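PDB 4Q3N: MGS-M5, which probably catalyses the NAD-dependent interconversion of L-lactate and pyruvate, as a Rossmann-fold enzyme of the lactate/malate dehydrogenase family. Local coordinates for residues Met16-Ala21 against Arg240-Ile245; Ala21-Gly26 against Arg57-Lys62; Ser158-Ile163 against Phe206-His211; Asp178-Cys183 against Lys215-Ala220; Gly261-Glu266 against Ile271-Val276. All blocks are in the same frame, centred on the assembly; numbering follows the deposited sequence. Where two conformers were deposited one is given.

Overall arrangement
Contacts 1 and 5 are buried, contacts 2 and 4 partly so, and contact 3 lies at the surface. Helix 13-25 serves both contact 1, where a tyrosine-threonine hydrogen bond ties it to helix 232-246, and contact 2, where its C-terminal end meets the chain leading into edge strand 60-63; the two touch through Thr242 and Met22. Contacts 3 and 4 share helix 206-227, their centres about 15 Å apart. Contact 5 packs a tyrosine face on leucine inside the C-terminal domain and is apolar across its segments. Contact 1 is buried yet hinges on a hydrogen bond, contact 2 mixes polar and apolar groups, and contacts 3 and 4 are mainly polar.

Contact 1 (Met16-Ala21 against Arg240-Ile245); sequences MSYAYA and RITAAI
Tyr18 and Thr242 meet because each first torsion sends a hydroxyl into the gap between their helices: Tyr18 CG stands opposite the backbone N (chi1 167°), carrying the phenol away from helix 13-25, while Thr242 OG1 lies beside its own backbone N (chi1 -58°). The hydroxyls meet at 2.7 Å between Tyr18 OH and Thr242 OG1, with the tyrosine as donor. Thr242 OG1 sits near the plane of the phenol at its edge, 3.4 Å from Tyr18 CE1, while the methyl Thr242 CG2 comes 3.6 Å from Tyr18 OH. The backbones stay well apart, Tyr18 CA and Arg240 CA being 9.9 Å from each other, and the long phenol spans the distance. Thr242 OG1 is also bonded to Leu238 O one turn earlier, which probably holds the threonine rotation and satisfies a buried hydroxyl twice. A phenylalanine in place of Tyr18 would probably keep the ring packing but deprive Thr242 OG1 of its donor, leaving the two helices without this polar tie. Leu74 and Val76 of strand 74-77 touch the phenol too, while Tyr20 faces the second subunit, reaching Tyr232 O there. Helix 13-25 follows the first strand of the parallel sheet and what appears to be a glycine-rich GxGxxG turn, the beta-alpha unit characteristic of NAD-binding Rossmann folds, here packed on a helix of the C-terminal domain.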
# COMPACT_ATOMS: atom_id res chain seq x y z
N MET A 16 -19.40 9.75 3.82
CA MET A 16 -19.19 8.79 2.74
C MET A 16 -17.80 9.01 2.07
O MET A 16 -17.23 8.07 1.57
CB MET A 16 -20.31 8.86 1.69
CG MET A 16 -21.65 8.29 2.23
SD MET A 16 -21.48 6.61 2.87
CE MET A 16 -20.64 5.70 1.52
N SER A 17 -17.30 10.23 2.03
CA SER A 17 -15.95 10.46 1.53
C SER A 17 -14.96 9.76 2.46
O SER A 17 -14.03 9.08 2.04
CB SER A 17 -15.68 11.96 1.44
OG SER A 17 -16.45 12.51 0.37
N TYR A 18 -15.23 9.87 3.75
CA TYR A 18 -14.45 9.13 4.74
C TYR A 18 -14.51 7.60 4.49
O TYR A 18 -13.46 6.92 4.38
CB TYR A 18 -14.99 9.46 6.15
CG TYR A 18 -14.49 8.53 7.25
CD1 TYR A 18 -13.13 8.32 7.48
CD2 TYR A 18 -15.39 7.89 8.08
CE1 TYR A 18 -12.67 7.46 8.54
CE2 TYR A 18 -14.97 7.05 9.16
CZ TYR A 18 -13.60 6.85 9.38
OH TYR A 18 -13.19 6.03 10.41
N ALA A 19 -15.72 7.06 4.36
CA ALA A 19 -15.86 5.64 4.11
C ALA A 19 -15.15 5.22 2.79
O ALA A 19 -14.41 4.23 2.78
CB ALA A 19 -17.33 5.25 4.05
N TYR A 20 -15.33 6.01 1.73
CA TYR A 20 -14.74 5.61 0.45
C TYR A 20 -13.22 5.66 0.55
O TYR A 20 -12.53 4.84 -0.05
CB TYR A 20 -15.17 6.55 -0.65
CG TYR A 20 -14.88 6.13 -2.09
CD1 TYR A 20 -15.26 4.86 -2.59
CD2 TYR A 20 -14.38 7.05 -2.96
CE1 TYR A 20 -15.10 4.57 -3.95
CE2 TYR A 20 -14.23 6.77 -4.32
CZ TYR A 20 -14.61 5.55 -4.79
OH TYR A 20 -14.46 5.36 -6.14
N ALA A 21 -12.71 6.68 1.22
CA ALA A 21 -11.25 6.79 1.38
C ALA A 21 -10.71 5.58 2.14
O ALA A 21 -9.65 5.02 1.77
CB ALA A 21 -10.86 8.15 2.09
N ARG A 240 -6.91 9.35 8.56
CA ARG A 240 -5.61 9.37 9.22
C ARG A 240 -5.76 9.21 10.71
O ARG A 240 -4.94 8.52 11.35
CB ARG A 240 -4.87 10.67 8.94
CG ARG A 240 -3.38 10.62 9.36
CD ARG A 240 -2.60 9.52 8.50
NE ARG A 240 -1.28 9.20 9.03
CZ ARG A 240 -1.03 8.41 10.08
NH1 ARG A 240 -2.03 7.91 10.82
NH2 ARG A 240 0.23 8.17 10.43
N ILE A 241 -6.78 9.85 11.27
CA ILE A 241 -7.06 9.69 12.71
C ILE A 241 -7.40 8.24 13.01
O ILE A 241 -6.88 7.64 13.94
CB ILE A 241 -8.20 10.62 13.17
CG1 ILE A 241 -7.74 12.10 13.07
CG2 ILE A 241 -8.64 10.27 14.59
CD1 ILE A 241 -8.93 13.16 13.02
N THR A 242 -8.24 7.66 12.16
CA THR A 242 -8.65 6.26 12.32
C THR A 242 -7.42 5.32 12.28
O THR A 242 -7.31 4.35 13.05
CB THR A 242 -9.65 5.88 11.21
OG1 THR A 242 -10.79 6.78 11.31
CG2 THR A 242 -10.12 4.43 11.38
N ALA A 243 -6.53 5.58 11.34
CA ALA A 243 -5.35 4.70 11.15
C ALA A 243 -4.42 4.79 12.34
O ALA A 243 -3.88 3.78 12.80
CB ALA A 243 -4.60 5.08 9.85
N ALA A 244 -4.30 5.99 12.91
CA ALA A 244 -3.45 6.14 14.11
C ALA A 244 -3.96 5.28 15.25
O ALA A 244 -3.19 4.68 16.03
CB ALA A 244 -3.38 7.59 14.55
N ILE A 245 -5.29 5.22 15.37
CA ILE A 245 -5.91 4.39 16.43
C ILE A 245 -5.84 2.88 16.10
O ILE A 245 -5.34 2.08 16.89
CB ILE A 245 -7.40 4.79 16.65
CG1 ILE A 245 -7.45 6.24 17.16
CG2 ILE A 245 -8.08 3.74 17.61
CD1 ILE A 245 -8.90 6.88 17.05

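Contact 2 (Ala21-Gly26 against Arg57-Lys62); sequences AMVNQG and RKMSIK. With ACT (acetate ion), chain G; ACT (acetate ion), chain F.
Gly26, with positive phi (58°), ends its helix in a Schellman motif and presents its carbonyl to Arg57 from a place where a side chain would hardly fit: a CB on Gly26 would come 3.1 Å from Arg57 CB. Arg57 runs extended from CG to NE past the glycine, and Arg57 NH1 donates to Gly26 O at 3.0 Å, with an N-H...O angle of 162°. The oxygen lies in the guanidinium plane, yet the donor stands above the carbonyl plane rather than on a lone pair. The same nitrogen, Arg57 NH1, also reaches the O atom of an acetate ion at 2.9 Å, and Arg57 NH2 donates to that acetate's OXT at 3.2 Å, so the ion is held by two nitrogens at the guanidinium edge. A water joins the backbones a little further back, donating to Val23 O and accepting from Arg57 N. Deeper in, the contact turns apolar. Val23 CG2 rests 3.7 Å from Ile61 CD1, and Met59, bent at its last torsion, brings SD within 3.8 Å of Val23 CA. Leu52 touches both Val23 and Met59, and Leu31 of strand 30-34 backs Ile61. Arg57 also packs on Asn247 of the third subunit, and Lys58 NZ bonds to Asn248 O there. The chemistry implies a split: sulfur and methyls join the helix end to edge strand 60-63 of the Rossmann sheet, while outside one guanidinium serves a helix-terminating carbonyl and an acetate ion that probably came from the crystallisation liquor.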
# COMPACT_ATOMS: atom_id res chain seq x y z
N ALA A 21 -12.71 6.68 1.22
CA ALA A 21 -11.25 6.79 1.38
C ALA A 21 -10.71 5.58 2.14
O ALA A 21 -9.65 5.02 1.77
CB ALA A 21 -10.86 8.15 2.09
N MET A 22 -11.44 5.14 3.18
CA MET A 22 -11.05 3.92 3.92
C MET A 22 -11.05 2.68 3.05
O MET A 22 -10.14 1.84 3.18
CB MET A 22 -11.96 3.66 5.12
CG MET A 22 -11.57 4.61 6.30
SD MET A 22 -12.11 3.92 7.85
CE MET A 22 -13.85 4.05 7.60
N VAL A 23 -12.07 2.55 2.21
CA VAL A 23 -12.12 1.43 1.27
C VAL A 23 -10.92 1.45 0.32
O VAL A 23 -10.30 0.41 0.04
CB VAL A 23 -13.41 1.44 0.45
CG1 VAL A 23 -13.38 0.38 -0.67
CG2 VAL A 23 -14.61 1.19 1.38
N ASN A 24 -10.58 2.62 -0.21
CA ASN A 24 -9.45 2.68 -1.12
C ASN A 24 -8.08 2.52 -0.44
O ASN A 24 -7.14 2.14 -1.09
CB ASN A 24 -9.50 3.99 -1.86
CG ASN A 24 -10.54 3.93 -3.00
OD1 ASN A 24 -10.22 3.39 -4.06
ND2 ASN A 24 -11.78 4.41 -2.76
N GLN A 25 -7.98 2.91 0.83
CA GLN A 25 -6.75 2.73 1.59
C GLN A 25 -6.73 1.36 2.29
O GLN A 25 -5.70 1.01 2.84
CB GLN A 25 -6.56 3.86 2.64
CG GLN A 25 -6.32 5.24 1.98
CD GLN A 25 -5.79 6.24 3.00
OE1 GLN A 25 -5.02 5.86 3.91
NE2 GLN A 25 -6.20 7.53 2.88
N GLY A 26 -7.84 0.63 2.32
CA GLY A 26 -7.88 -0.60 3.14
C GLY A 26 -7.61 -0.38 4.63
O GLY A 26 -6.90 -1.14 5.29
N ARG A 57 -8.14 -4.40 -0.17
CA ARG A 57 -8.39 -5.18 1.04
C ARG A 57 -9.75 -5.84 1.05
O ARG A 57 -10.72 -5.22 0.62
CB ARG A 57 -8.29 -4.29 2.30
CG ARG A 57 -8.25 -5.13 3.61
CD ARG A 57 -8.12 -4.23 4.87
NE ARG A 57 -8.13 -5.01 6.10
CZ ARG A 57 -7.69 -4.54 7.29
NH1 ARG A 57 -7.25 -3.28 7.37
NH2 ARG A 57 -7.69 -5.30 8.37
N LYS A 58 -9.82 -7.09 1.55
CA LYS A 58 -11.11 -7.74 1.75
C LYS A 58 -11.83 -6.93 2.83
O LYS A 58 -11.23 -6.62 3.87
CB LYS A 58 -10.96 -9.21 2.15
CG LYS A 58 -12.30 -9.99 2.51
CD LYS A 58 -12.66 -9.75 4.00
CE LYS A 58 -14.00 -10.30 4.48
NZ LYS A 58 -13.95 -11.75 4.57
N MET A 59 -13.10 -6.58 2.60
CA MET A 59 -13.86 -5.88 3.63
C MET A 59 -15.26 -6.39 3.72
O MET A 59 -15.77 -6.96 2.77
CB MET A 59 -13.93 -4.35 3.32
CG MET A 59 -12.55 -3.70 3.38
SD MET A 59 -12.60 -1.93 3.00
CE MET A 59 -13.54 -1.30 4.40
N SER A 60 -15.87 -6.15 4.87
CA SER A 60 -17.29 -6.38 5.10
C SER A 60 -17.96 -5.02 5.26
O SER A 60 -17.61 -4.25 6.17
CB SER A 60 -17.52 -7.21 6.36
OG SER A 60 -17.33 -8.58 6.11
N ILE A 61 -18.89 -4.68 4.37
CA ILE A 61 -19.55 -3.38 4.44
C ILE A 61 -21.07 -3.53 4.39
O ILE A 61 -21.58 -4.25 3.52
CB ILE A 61 -19.12 -2.44 3.27
CG1 ILE A 61 -17.59 -2.34 3.18
CG2 ILE A 61 -19.82 -1.02 3.42
CD1 ILE A 61 -17.15 -1.42 2.00
N LYS A 62 -21.79 -2.91 5.32
CA LYS A 62 -23.25 -2.99 5.28
C LYS A 62 -23.91 -1.74 5.87
O LYS A 62 -23.27 -0.99 6.61
CB LYS A 62 -23.73 -4.22 6.03
CG LYS A 62 -23.69 -4.03 7.51
CD LYS A 62 -24.15 -5.31 8.25
CE LYS A 62 -24.14 -5.06 9.76
NZ LYS A 62 -24.97 -6.05 10.47
C ACT G . -5.94 -2.93 10.73
O ACT G . -5.36 -3.10 9.62
OXT ACT G . -7.01 -3.58 10.93
CH3 ACT G . -5.39 -1.99 11.74
C ACT F . -15.87 -12.95 1.83
O ACT F . -16.88 -12.72 1.08
OXT ACT F . -15.99 -13.74 2.83
CH3 ACT F . -14.55 -12.29 1.59
O HOH W 1 -10.35 -2.50 -0.27

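Contact 3 (Ser158-Ile163 against Phe206-His211); sequences SQYIHI and FEDLEH
The Tyr160 ring has His211 at its edge, near the ring plane, while the Asp208 carboxylate approaches obliquely at CE2 and CD2, ring and carboxylate planes being 34° apart. Seen from the imidazole the phenol oxygen is oblique, and the Tyr160 and His211 side chains cross at about a right angle. Tyr160 OH and His211 ND1 are 3.2 Å apart, a weak hydrogen bond in which either could be the donor. The carboxylate meets one corner of the phenol: Asp208 CG is 3.4 Å from Tyr160 CE2, with OD1 of Asp208 near that same CE2 and OD2 reaching toward both CE2 and CD2. Carbon contributes as well, since Asp208 CB approaches CE2 of Tyr160 at 3.7 Å. The first torsion of His211 (chi1 178°) places its ring beside its carbonyl carbon, bringing ND1 to the hydroxyl at the far end of the phenol, whereas Asp208, one turn earlier on the helix, meets the ring carbons. The main polar mate of Asp208 is Ser205 N, bonded to OD2, which probably fixes how the carboxylate is turned against the ring. All three residues also touch a crystal neighbour, in keeping with a surface site. The contact joins the C-terminal end of helix 147-161 to the first turns of helix 206-227. Close by, Ile161 packs on Met201, Ile204 and, in strand 188-189, Val189; Met201 and Ile204, together with Ile198, belong to the sodium site formed by the end of helix 194-200 and the residues after it.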
# COMPACT_ATOMS: atom_id res chain seq x y z
N SER A 158 4.01 24.10 1.43
CA SER A 158 4.77 23.27 0.50
C SER A 158 4.82 23.89 -0.87
O SER A 158 5.79 23.72 -1.61
CB SER A 158 4.19 21.85 0.41
OG SER A 158 3.00 21.88 -0.36
N GLN A 159 3.76 24.63 -1.22
CA GLN A 159 3.73 25.31 -2.49
C GLN A 159 4.73 26.47 -2.57
O GLN A 159 5.12 26.86 -3.68
CB GLN A 159 2.28 25.83 -2.80
CG GLN A 159 1.28 24.71 -2.96
CD GLN A 159 1.74 23.59 -3.87
OE1 GLN A 159 1.60 23.69 -5.08
NE2 GLN A 159 2.27 22.48 -3.29
N TYR A 160 5.09 27.09 -1.45
CA TYR A 160 6.15 28.12 -1.48
C TYR A 160 7.56 27.48 -1.61
O TYR A 160 8.38 27.90 -2.43
CB TYR A 160 6.15 28.99 -0.19
CG TYR A 160 5.05 30.02 -0.25
CD1 TYR A 160 3.75 29.67 0.08
CD2 TYR A 160 5.31 31.34 -0.65
CE1 TYR A 160 2.71 30.61 -0.01
CE2 TYR A 160 4.26 32.28 -0.77
CZ TYR A 160 2.98 31.89 -0.42
OH TYR A 160 1.92 32.78 -0.47
N ILE A 161 7.83 26.48 -0.80
CA ILE A 161 9.22 26.02 -0.68
C ILE A 161 9.51 24.75 -1.47
O ILE A 161 10.66 24.29 -1.50
CB ILE A 161 9.59 25.78 0.79
CG1 ILE A 161 8.65 24.75 1.44
CG2 ILE A 161 9.46 27.11 1.59
CD1 ILE A 161 9.12 24.28 2.82
N HIS A 162 8.49 24.22 -2.14
CA HIS A 162 8.65 23.05 -3.03
C HIS A 162 9.32 21.88 -2.28
O HIS A 162 10.29 21.29 -2.77
CB HIS A 162 9.47 23.43 -4.26
CG HIS A 162 8.92 24.65 -4.96
ND1 HIS A 162 9.65 25.81 -5.12
CD2 HIS A 162 7.68 24.90 -5.46
CE1 HIS A 162 8.89 26.71 -5.74
NE2 HIS A 162 7.70 26.18 -5.95
N ILE A 163 8.77 21.59 -1.10
CA ILE A 163 9.17 20.42 -0.26
C ILE A 163 7.89 19.57 -0.05
O ILE A 163 6.81 20.13 0.14
CB ILE A 163 9.73 20.88 1.13
CG1 ILE A 163 10.99 21.75 0.96
CG2 ILE A 163 9.96 19.64 2.13
CD1 ILE A 163 12.15 21.00 0.33
N PHE A 206 8.58 36.41 5.65
CA PHE A 206 7.66 36.72 6.75
C PHE A 206 6.27 37.12 6.24
O PHE A 206 5.27 36.70 6.79
CB PHE A 206 8.27 37.82 7.63
CG PHE A 206 7.53 38.06 8.91
CD1 PHE A 206 7.76 37.26 10.03
CD2 PHE A 206 6.62 39.13 9.01
CE1 PHE A 206 7.07 37.50 11.24
CE2 PHE A 206 5.93 39.38 10.21
CZ PHE A 206 6.14 38.57 11.33
N GLU A 207 6.19 37.91 5.15
CA GLU A 207 4.89 38.36 4.62
C GLU A 207 4.04 37.22 4.15
O GLU A 207 2.81 37.30 4.17
CB GLU A 207 5.07 39.34 3.46
CG GLU A 207 5.71 40.66 3.86
CD GLU A 207 7.19 40.53 4.20
OE1 GLU A 207 7.93 39.86 3.43
OE2 GLU A 207 7.62 41.11 5.22
N ASP A 208 4.69 36.16 3.69
CA ASP A 208 3.94 35.04 3.16
C ASP A 208 3.16 34.35 4.27
O ASP A 208 2.15 33.69 4.02
CB ASP A 208 4.90 34.03 2.46
CG ASP A 208 5.62 34.66 1.29
OD1 ASP A 208 5.02 35.55 0.60
OD2 ASP A 208 6.79 34.29 1.08
N LEU A 209 3.67 34.46 5.50
CA LEU A 209 3.11 33.71 6.61
C LEU A 209 1.69 34.19 6.90
O LEU A 209 0.79 33.40 7.10
CB LEU A 209 3.96 33.85 7.88
CG LEU A 209 5.39 33.28 7.79
CD1 LEU A 209 6.12 33.35 9.14
CD2 LEU A 209 5.37 31.88 7.22
N GLU A 210 1.51 35.51 6.95
CA GLU A 210 0.19 36.07 7.23
C GLU A 210 -0.74 35.70 6.09
O GLU A 210 -1.89 35.31 6.33
CB GLU A 210 0.27 37.59 7.44
CG GLU A 210 -1.06 38.29 7.87
CD GLU A 210 -1.62 37.83 9.22
OE1 GLU A 210 -0.88 37.20 10.03
OE2 GLU A 210 -2.81 38.10 9.48
N HIS A 211 -0.23 35.73 4.86
CA HIS A 211 -1.05 35.34 3.72
C HIS A 211 -1.52 33.90 3.84
O HIS A 211 -2.67 33.58 3.59
CB HIS A 211 -0.29 35.48 2.42
CG HIS A 211 -1.10 35.03 1.25
ND1 HIS A 211 -0.87 33.85 0.59
CD2 HIS A 211 -2.17 35.59 0.64
CE1 HIS A 211 -1.75 33.71 -0.39
NE2 HIS A 211 -2.55 34.75 -0.37

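Contact 4 (Asp178-Cys183 against Lys215-Ala220); sequences DSEFVC and KVRDAA
Arg217 folds back beside Asp178 through two torsions far from staggered (chi2 -92°, chi3 -33°), which lay its guanidinium flat under a carbonyl. Asp178 O sits over one face, offset toward the rim and 3.4 Å from Arg217 NE, too poorly angled for a hydrogen bond. Arg217 NH2 forms a long salt bridge of 3.8 Å with Asp178 OD1, the carboxylate and guanidinium planes being 49° apart. A water accepts from Arg217 NH2 at 3.1 Å and lies 2.8 Å from Asp178 OD1, filling in where the direct pair is stretched. Arg217 NH1 is hydrogen-bonded to Tyr213 OH. Glu180 has CG between its backbone N and carbonyl carbon, then extends to put OE2 3.7 Å from Val216 CG1. A leucine in place of Arg217 would probably leave Asp178 without this distant cationic partner and the water link to it, and the Tyr213 hydroxyl without its mate. Glu180 OE1 and Asp149 OD1 lie close together. Asp178 and Ser179 end a Gly-Glu-His-Gly-Asp-Ser sequence, a motif of the lactate/malate dehydrogenase family, and the contact lays the turn leading into edge strand 181-182 on helix 206-227 of the alpha/beta C-terminal domain.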
# COMPACT_ATOMS: atom_id res chain seq x y z
N ASP A 178 -13.23 30.46 12.96
CA ASP A 178 -12.64 31.78 12.72
C ASP A 178 -11.53 32.15 13.69
O ASP A 178 -10.69 32.97 13.36
CB ASP A 178 -13.72 32.89 12.77
CG ASP A 178 -14.78 32.77 11.66
OD1 ASP A 178 -14.50 32.16 10.59
OD2 ASP A 178 -15.91 33.28 11.86
N SER A 179 -11.51 31.54 14.88
CA SER A 179 -10.50 31.89 15.88
C SER A 179 -9.28 30.93 15.91
O SER A 179 -8.40 31.06 16.75
CB SER A 179 -11.15 32.01 17.29
OG SER A 179 -11.32 30.72 17.90
N GLU A 180 -9.18 30.00 14.97
CA GLU A 180 -7.97 29.19 14.88
C GLU A 180 -6.74 30.02 14.57
O GLU A 180 -6.82 31.12 14.07
CB GLU A 180 -8.06 28.14 13.79
CG GLU A 180 -8.08 28.78 12.39
CD GLU A 180 -8.55 27.80 11.35
OE1 GLU A 180 -9.01 26.72 11.76
OE2 GLU A 180 -8.44 28.10 10.15
N PHE A 181 -5.56 29.48 14.82
CA PHE A 181 -4.37 30.28 14.60
C PHE A 181 -3.20 29.34 14.30
O PHE A 181 -3.25 28.14 14.61
CB PHE A 181 -4.05 31.16 15.83
CG PHE A 181 -3.71 30.36 17.07
CD1 PHE A 181 -4.72 29.87 17.90
CD2 PHE A 181 -2.38 30.06 17.39
CE1 PHE A 181 -4.42 29.10 19.02
CE2 PHE A 181 -2.05 29.31 18.51
CZ PHE A 181 -3.07 28.83 19.34
N VAL A 182 -2.16 29.87 13.66
CA VAL A 182 -0.99 29.06 13.34
C VAL A 182 -0.04 29.10 14.50
O VAL A 182 0.25 30.16 15.03
CB VAL A 182 -0.21 29.57 12.11
CG1 VAL A 182 0.93 28.59 11.75
CG2 VAL A 182 -1.13 29.81 10.94
N CYS A 183 0.49 27.96 14.88
CA CYS A 183 1.55 27.98 15.87
C CYS A 183 2.90 28.12 15.12
O CYS A 183 3.56 27.13 14.80
CB CYS A 183 1.49 26.69 16.70
SG CYS A 183 2.78 26.59 17.92
N LYS A 215 -5.22 32.26 3.92
CA LYS A 215 -5.64 31.19 2.99
C LYS A 215 -6.24 30.03 3.75
O LYS A 215 -7.24 29.42 3.35
CB LYS A 215 -4.43 30.65 2.17
CG LYS A 215 -3.96 31.55 1.04
CD LYS A 215 -5.03 31.60 -0.07
CE LYS A 215 -5.24 30.21 -0.72
NZ LYS A 215 -4.04 29.62 -1.41
N VAL A 216 -5.59 29.67 4.84
CA VAL A 216 -6.11 28.57 5.65
C VAL A 216 -7.47 28.92 6.26
O VAL A 216 -8.42 28.12 6.22
CB VAL A 216 -5.11 28.18 6.77
CG1 VAL A 216 -5.74 27.22 7.79
CG2 VAL A 216 -3.86 27.57 6.15
N ARG A 217 -7.58 30.14 6.80
CA ARG A 217 -8.84 30.65 7.33
C ARG A 217 -10.02 30.61 6.34
O ARG A 217 -11.15 30.29 6.71
CB ARG A 217 -8.68 32.12 7.78
CG ARG A 217 -7.98 32.36 9.09
CD ARG A 217 -8.94 32.45 10.30
NE ARG A 217 -10.24 33.02 10.00
CZ ARG A 217 -10.59 34.29 10.20
NH1 ARG A 217 -9.71 35.16 10.69
NH2 ARG A 217 -11.82 34.70 9.90
N ASP A 218 -9.73 30.94 5.08
CA ASP A 218 -10.75 31.14 4.04
C ASP A 218 -10.99 29.88 3.21
O ASP A 218 -11.87 29.88 2.36
CB ASP A 218 -10.32 32.25 3.10
CG ASP A 218 -11.47 32.88 2.34
OD1 ASP A 218 -12.59 33.09 2.91
OD2 ASP A 218 -11.22 33.25 1.17
N ALA A 219 -10.21 28.82 3.46
CA ALA A 219 -10.25 27.62 2.60
C ALA A 219 -11.62 26.95 2.49
O ALA A 219 -12.07 26.65 1.38
CB ALA A 219 -9.21 26.59 3.08
N ALA A 220 -12.30 26.72 3.60
CA ALA A 220 -13.63 26.14 3.55
C ALA A 220 -14.59 26.98 2.73
O ALA A 220 -15.35 26.47 1.89
CB ALA A 220 -14.20 25.95 4.96
O HOH W 2 -13.28 32.66 8.07
O HOH W 3 -12.10 30.01 9.42

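Contact 5 (Gly261-Glu266 against Ile271-Val276); sequences GVYDCE and IGLPAV
Tyr263 lies flat along Leu273, and its side chain can be followed outward from CB, which points toward residues 271-276. The first torsion sets CG beside the backbone N (chi1 -74°), and the ring then slides past the leucine, the two side chains running in opposite directions. At the near ring corner, Tyr263 CD1 touches the methyl Leu273 CD1 at 3.6 Å. One atom further, Tyr263 CE1 is 3.7 Å from the other methyl, Leu273 CD2; both methyls lie on the same face of the phenol, CD1 nearer the rim. That second methyl makes a CH-pi contact: Leu273 CD2 is 3.9 Å from the centroid of the Tyr263 ring and 19° off its normal, slightly displaced toward the rim. By CZ of Tyr263 the leucine is falling behind, its CD2 now 4.1 Å away. The tip, Tyr263 OH, reaches the proline ring, 3.9 Å from Pro274 CD. Its polar needs are met by backbone groups just after strand 281-285, Val286 O and Leu288 N, so a buried hydroxyl is fixed by two hydrogen bonds while the ring meets carbon of Leu273 across this contact. The two methyls against one face probably hinder the ring from turning, while the hydroxyl bonds fix where its tip lies. Asn259 OD1 bonds Tyr263 N at the base. The contact lies where the loop between strands 251-258 and 270-278 folds back over the antiparallel three-stranded sheet: Leu298 of helix 292-311 and Ile285 of strand 281-285 also touch Tyr263, while Val257 of strand 251-258 packs on Leu273.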
# COMPACT_ATOMS: atom_id res chain seq x y z
N GLY A 261 -6.64 21.51 31.75
CA GLY A 261 -5.49 21.98 32.51
C GLY A 261 -4.14 21.79 31.79
O GLY A 261 -3.12 22.24 32.27
N VAL A 262 -4.13 21.16 30.63
CA VAL A 262 -2.84 20.98 29.97
C VAL A 262 -2.30 22.34 29.52
O VAL A 262 -1.19 22.69 29.89
CB VAL A 262 -2.88 20.02 28.79
CG1 VAL A 262 -1.51 20.03 28.08
CG2 VAL A 262 -3.21 18.59 29.28
N TYR A 263 -3.10 23.11 28.77
CA TYR A 263 -2.71 24.47 28.41
C TYR A 263 -3.34 25.43 29.42
O TYR A 263 -4.26 25.05 30.18
CB TYR A 263 -3.13 24.77 26.94
CG TYR A 263 -2.25 24.09 25.89
CD1 TYR A 263 -2.41 22.72 25.59
CD2 TYR A 263 -1.24 24.80 25.22
CE1 TYR A 263 -1.60 22.08 24.66
CE2 TYR A 263 -0.43 24.17 24.26
CZ TYR A 263 -0.60 22.81 23.99
OH TYR A 263 0.20 22.17 23.05
N ASP A 264 -2.87 26.67 29.52
CA ASP A 264 -3.49 27.43 30.61
C ASP A 264 -4.79 28.15 30.22
O ASP A 264 -5.35 28.89 31.00
CB ASP A 264 -2.51 28.41 31.25
CG ASP A 264 -1.78 29.21 30.25
OD1 ASP A 264 -2.41 29.58 29.24
OD2 ASP A 264 -0.58 29.46 30.47
N CYS A 265 -5.31 27.86 29.04
CA CYS A 265 -6.65 28.31 28.69
C CYS A 265 -7.71 27.52 29.46
O CYS A 265 -7.36 26.61 30.21
CB CYS A 265 -6.86 28.16 27.19
SG CYS A 265 -6.77 26.46 26.62
N GLU A 266 -8.99 27.87 29.27
CA GLU A 266 -10.13 27.18 29.87
C GLU A 266 -9.91 25.67 29.93
O GLU A 266 -9.53 25.06 28.92
CB GLU A 266 -11.41 27.48 29.08
CG GLU A 266 -12.69 27.33 29.87
CD GLU A 266 -12.92 28.49 30.85
OE1 GLU A 266 -13.33 29.60 30.44
OE2 GLU A 266 -12.66 28.29 32.05
N ILE A 271 -10.90 21.45 22.36
CA ILE A 271 -10.25 22.43 21.51
C ILE A 271 -9.10 21.77 20.73
O ILE A 271 -8.60 20.74 21.16
CB ILE A 271 -9.76 23.64 22.38
CG1 ILE A 271 -9.36 24.85 21.54
CG2 ILE A 271 -8.69 23.17 23.37
CD1 ILE A 271 -9.10 26.10 22.45
N GLY A 272 -8.74 22.32 19.58
CA GLY A 272 -7.77 21.69 18.68
C GLY A 272 -6.35 21.82 19.26
O GLY A 272 -5.81 22.93 19.40
N LEU A 273 -5.78 20.68 19.66
CA LEU A 273 -4.43 20.61 20.23
C LEU A 273 -3.75 19.36 19.71
O LEU A 273 -4.41 18.37 19.41
CB LEU A 273 -4.47 20.59 21.78
CG LEU A 273 -5.14 21.82 22.43
CD1 LEU A 273 -5.41 21.52 23.93
CD2 LEU A 273 -4.27 23.12 22.25
N PRO A 274 -2.41 19.38 19.62
CA PRO A 274 -1.72 18.15 19.20
C PRO A 274 -1.86 17.07 20.28
O PRO A 274 -1.69 17.33 21.46
CB PRO A 274 -0.26 18.60 19.03
CG PRO A 274 -0.10 19.77 19.96
CD PRO A 274 -1.48 20.45 20.02
N ALA A 275 -2.18 15.85 19.88
CA ALA A 275 -2.38 14.80 20.86
C ALA A 275 -1.83 13.49 20.33
O ALA A 275 -1.77 13.26 19.12
CB ALA A 275 -3.91 14.67 21.22
N VAL A 276 -1.43 12.62 21.26
CA VAL A 276 -0.90 11.32 20.94
C VAL A 276 -2.05 10.32 20.87
O VAL A 276 -2.72 10.07 21.88
CB VAL A 276 0.15 10.85 22.00
CG1 VAL A 276 0.71 9.47 21.59
CG2 VAL A 276 1.27 11.86 22.11